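Side-chain contact in scytovirin (Scytonema varium, PDB 2QSK), which is an antiviral lectin that inhibits HIV-1 infection and the fusion of infected with uninfected cells: residues A[54-58]-A[59-63]. Sequence-based numbering, arbitrary orientation.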
ATOM      1  N   TYR A  54      -5.796   1.167  -3.867  1.00  8.47           N
ATOM      2  CA  TYR A  54      -5.104   0.014  -4.389  1.00  8.49           C
ATOM      3  C   TYR A  54      -3.634   0.075  -3.957  1.00  8.49           C
ATOM      4  O   TYR A  54      -2.932   1.031  -4.284  1.00  8.82           O
ATOM      5  CB  TYR A  54      -5.179  -0.003  -5.908  1.00  9.76           C
ATOM      6  CG  TYR A  54      -4.595  -1.244  -6.534  1.00  9.58           C
ATOM      7  CD1 TYR A  54      -5.262  -2.450  -6.459  1.00 13.45           C
ATOM      8  CD2 TYR A  54      -3.366  -1.218  -7.220  1.00  9.46           C
ATOM      9  CE1 TYR A  54      -4.750  -3.598  -7.046  1.00 14.63           C
ATOM     10  CE2 TYR A  54      -2.850  -2.353  -7.818  1.00  9.99           C
ATOM     11  CZ  TYR A  54      -3.543  -3.549  -7.714  1.00 12.53           C
ATOM     12  OH  TYR A  54      -3.060  -4.705  -8.267  1.00 15.22           O
ATOM     13  N   CYS A  55      -3.185  -0.936  -3.210  1.00  9.01           N
ATOM     14  CA  CYS A  55      -1.809  -0.973  -2.689  1.00  9.32           C
ATOM     15  C   CYS A  55      -0.983  -1.997  -3.459  1.00 10.19           C
ATOM     16  O   CYS A  55      -1.337  -3.172  -3.515  1.00 12.68           O
ATOM     17  CB  CYS A  55      -1.786  -1.329  -1.223  1.00 11.38           C
ATOM     18  SG  CYS A  55      -2.764  -0.287  -0.138  1.00 13.46           S
ATOM     19  N   TRP A  56       0.127  -1.549  -4.040  1.00  9.55           N
ATOM     20  CA  TRP A  56       0.999  -2.454  -4.791  1.00 10.05           C
ATOM     21  C   TRP A  56       2.440  -1.974  -4.682  1.00 10.06           C
ATOM     22  O   TRP A  56       2.712  -0.800  -4.911  1.00 12.93           O
ATOM     23  CB  TRP A  56       0.577  -2.502  -6.261  1.00 11.04           C
ATOM     24  CG  TRP A  56       1.331  -3.512  -7.031  1.00 11.22           C
ATOM     25  CD1 TRP A  56       2.461  -3.304  -7.753  1.00 11.41           C
ATOM     26  CD2 TRP A  56       1.030  -4.897  -7.148  1.00 13.10           C
ATOM     27  NE1 TRP A  56       2.888  -4.468  -8.327  1.00 12.91           N
ATOM     28  CE2 TRP A  56       2.027  -5.465  -7.972  1.00 13.37           C
ATOM     29  CE3 TRP A  56       0.016  -5.718  -6.645  1.00 16.20           C
ATOM     30  CZ2 TRP A  56       2.044  -6.812  -8.301  1.00 16.50           C
ATOM     31  CZ3 TRP A  56       0.034  -7.056  -6.984  1.00 17.53           C
ATOM     32  CH2 TRP A  56       1.038  -7.588  -7.803  1.00 17.32           C
ATOM     33  N   ASP A  57       3.353  -2.880  -4.341  1.00 11.24           N
ATOM     34  CA  ASP A  57       4.775  -2.574  -4.228  1.00 11.48           C
ATOM     35  C   ASP A  57       5.465  -2.804  -5.570  1.00 10.88           C
ATOM     36  O   ASP A  57       5.815  -3.930  -5.938  1.00 12.75           O
ATOM     37  CB  ASP A  57       5.404  -3.437  -3.141  1.00 14.48           C
ATOM     38  CG  ASP A  57       6.868  -3.131  -2.933  1.00 15.06           C
ATOM     39  OD1 ASP A  57       7.441  -2.265  -3.631  1.00 16.71           O
ATOM     40  OD2 ASP A  57       7.444  -3.776  -2.021  1.00 18.63           O
ATOM     41  N   GLU A  58       5.667  -1.722  -6.306  1.00 10.15           N
ATOM     42  CA  GLU A  58       6.240  -1.801  -7.638  1.00  9.62           C
ATOM     43  C   GLU A  58       7.715  -2.216  -7.642  1.00 10.29           C
ATOM     44  O   GLU A  58       8.236  -2.601  -8.694  1.00 11.47           O
ATOM     45  CB  GLU A  58       6.140  -0.446  -8.332  1.00  9.58           C
ATOM     46  CG  GLU A  58       4.721   0.007  -8.608  1.00  8.51           C
ATOM     47  CD  GLU A  58       4.651   1.382  -9.232  1.00  8.48           C
ATOM     48  OE1 GLU A  58       5.708   1.923  -9.662  1.00 10.08           O
ATOM     49  OE2 GLU A  58       3.516   1.946  -9.294  1.00  8.57           O
ATOM     50  N   ALA A  59       8.395  -2.114  -6.506  1.00 11.65           N
ATOM     51  CA  ALA A  59       9.813  -2.442  -6.462  1.00 12.86           C
ATOM     52  C   ALA A  59      10.044  -3.909  -6.789  1.00 14.20           C
ATOM     53  O   ALA A  59      11.127  -4.264  -7.238  1.00 17.05           O
ATOM     54  CB  ALA A  59      10.413  -2.121  -5.098  1.00 15.02           C
ATOM     55  N   LYS A  60       9.028  -4.744  -6.555  1.00 14.40           N
ATOM     56  CA  LYS A  60       9.129  -6.192  -6.721  1.00 16.08           C
ATOM     57  C   LYS A  60       8.616  -6.683  -8.076  1.00 16.01           C
ATOM     58  O   LYS A  60       8.542  -7.894  -8.301  1.00 17.63           O
ATOM     59  CB  LYS A  60       8.372  -6.889  -5.590  1.00 19.06           C
ATOM     60  CG  LYS A  60       8.940  -6.597  -4.212  1.00 22.52           C
ATOM     61  CD  LYS A  60       8.261  -7.405  -3.131  1.00 24.16           C
ATOM     62  CE  LYS A  60       8.907  -7.154  -1.781  1.00 26.31           C
ATOM     63  NZ  LYS A  60       8.384  -8.061  -0.715  1.00 28.97           N
ATOM     64  N   ASN A  61       8.306  -5.781  -9.001  1.00 14.08           N
ATOM     65  CA  ASN A  61       7.680  -6.215 -10.228  1.00 13.74           C
ATOM     66  C   ASN A  61       8.571  -7.117 -11.056  1.00 16.85           C
ATOM     67  O   ASN A  61       9.795  -6.938 -11.084  1.00 16.83           O
ATOM     68  CB  ASN A  61       7.263  -5.014 -11.065  1.00 13.24           C
ATOM     69  CG  ASN A  61       6.033  -4.330 -10.524  1.00 12.16           C
ATOM     70  OD1 ASN A  61       5.442  -4.773  -9.527  1.00 14.05           O
ATOM     71  ND2 ASN A  61       5.639  -3.229 -11.171  1.00 11.60           N
ATOM     72  N   PRO A  62       7.949  -8.083 -11.752  1.00 17.19           N
ATOM     73  CA  PRO A  62       8.747  -9.117 -12.412  1.00 19.38           C
ATOM     74  C   PRO A  62       9.562  -8.612 -13.574  1.00 20.78           C
ATOM     75  O   PRO A  62      10.548  -9.246 -13.935  1.00 23.44           O
ATOM     76  CB  PRO A  62       7.697 -10.111 -12.916  1.00 20.96           C
ATOM     77  CG  PRO A  62       6.458  -9.360 -13.011  1.00 20.81           C
ATOM     78  CD  PRO A  62       6.511  -8.337 -11.917  1.00 18.60           C
ATOM     79  N   GLY A  63       9.145  -7.515 -14.180  1.00 20.27           N
ATOM     80  CA  GLY A  63       9.913  -6.904 -15.242  1.00 20.31           C
ATOM     81  C   GLY A  63      11.000  -5.973 -14.732  1.00 20.48           C
ATOM     82  O   GLY A  63      11.736  -5.425 -15.553  1.00 24.08           O
TER
HETATM   83  O   HOH W   1       5.530  -6.462  -7.347  1.00 24.57           O
HETATM   84  O   HOH W   2       6.094  -6.186  -1.012  1.00 33.57           O
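Ala59 gives its backbone N-H to the side chain of Asp57, with Ala59 N 3.0 Å from Asp57 OD1. The N-H comes from above the carboxylate plane, 42° out of it. This is an Asx turn at the start of the short 3-10 segment 58-60. With chi1 at -178°, Asp57 CG lies beside its own carbonyl carbon, and the carboxylate follows the chain forward to Ala59. The methyl of Ala59 also lies against Asp57 OD1. Lys60 N makes a weak bond back to Asp57 O at 3.4 Å. The extended Lys60 chain runs across the other carboxylate oxygen, with Lys60 CE 3.7 Å from Asp57 OD2. Lys60 NZ stays 4.6 Å from Asp57 OD2, too far for a salt bridge, and a water links them, weakly on the lysine side. Asn61 N closes the turn on Glu58 O at 3.2 Å. Asn61 OD1 accepts the indole N-H of Trp56, NE1 to OD1 2.8 Å, nearly straight at 164°. The oxygen sits at the ring edge and uses a lone pair in its amide plane. A second water donates to both Asn61 OD1 and Asp57 O. Asn61 ND2 turns to the carbonyls of Arg67 and Gln73, which fixes the amide's rotation. The buried Glu58 carboxylate forms a salt bridge to Arg78 and accepts hydrogen bonds from Asn66 ND2 and Asp75 N. Glu58 and Asn61 thus bond the turn to later residues of the long loop between strands 38-39 and 79-80.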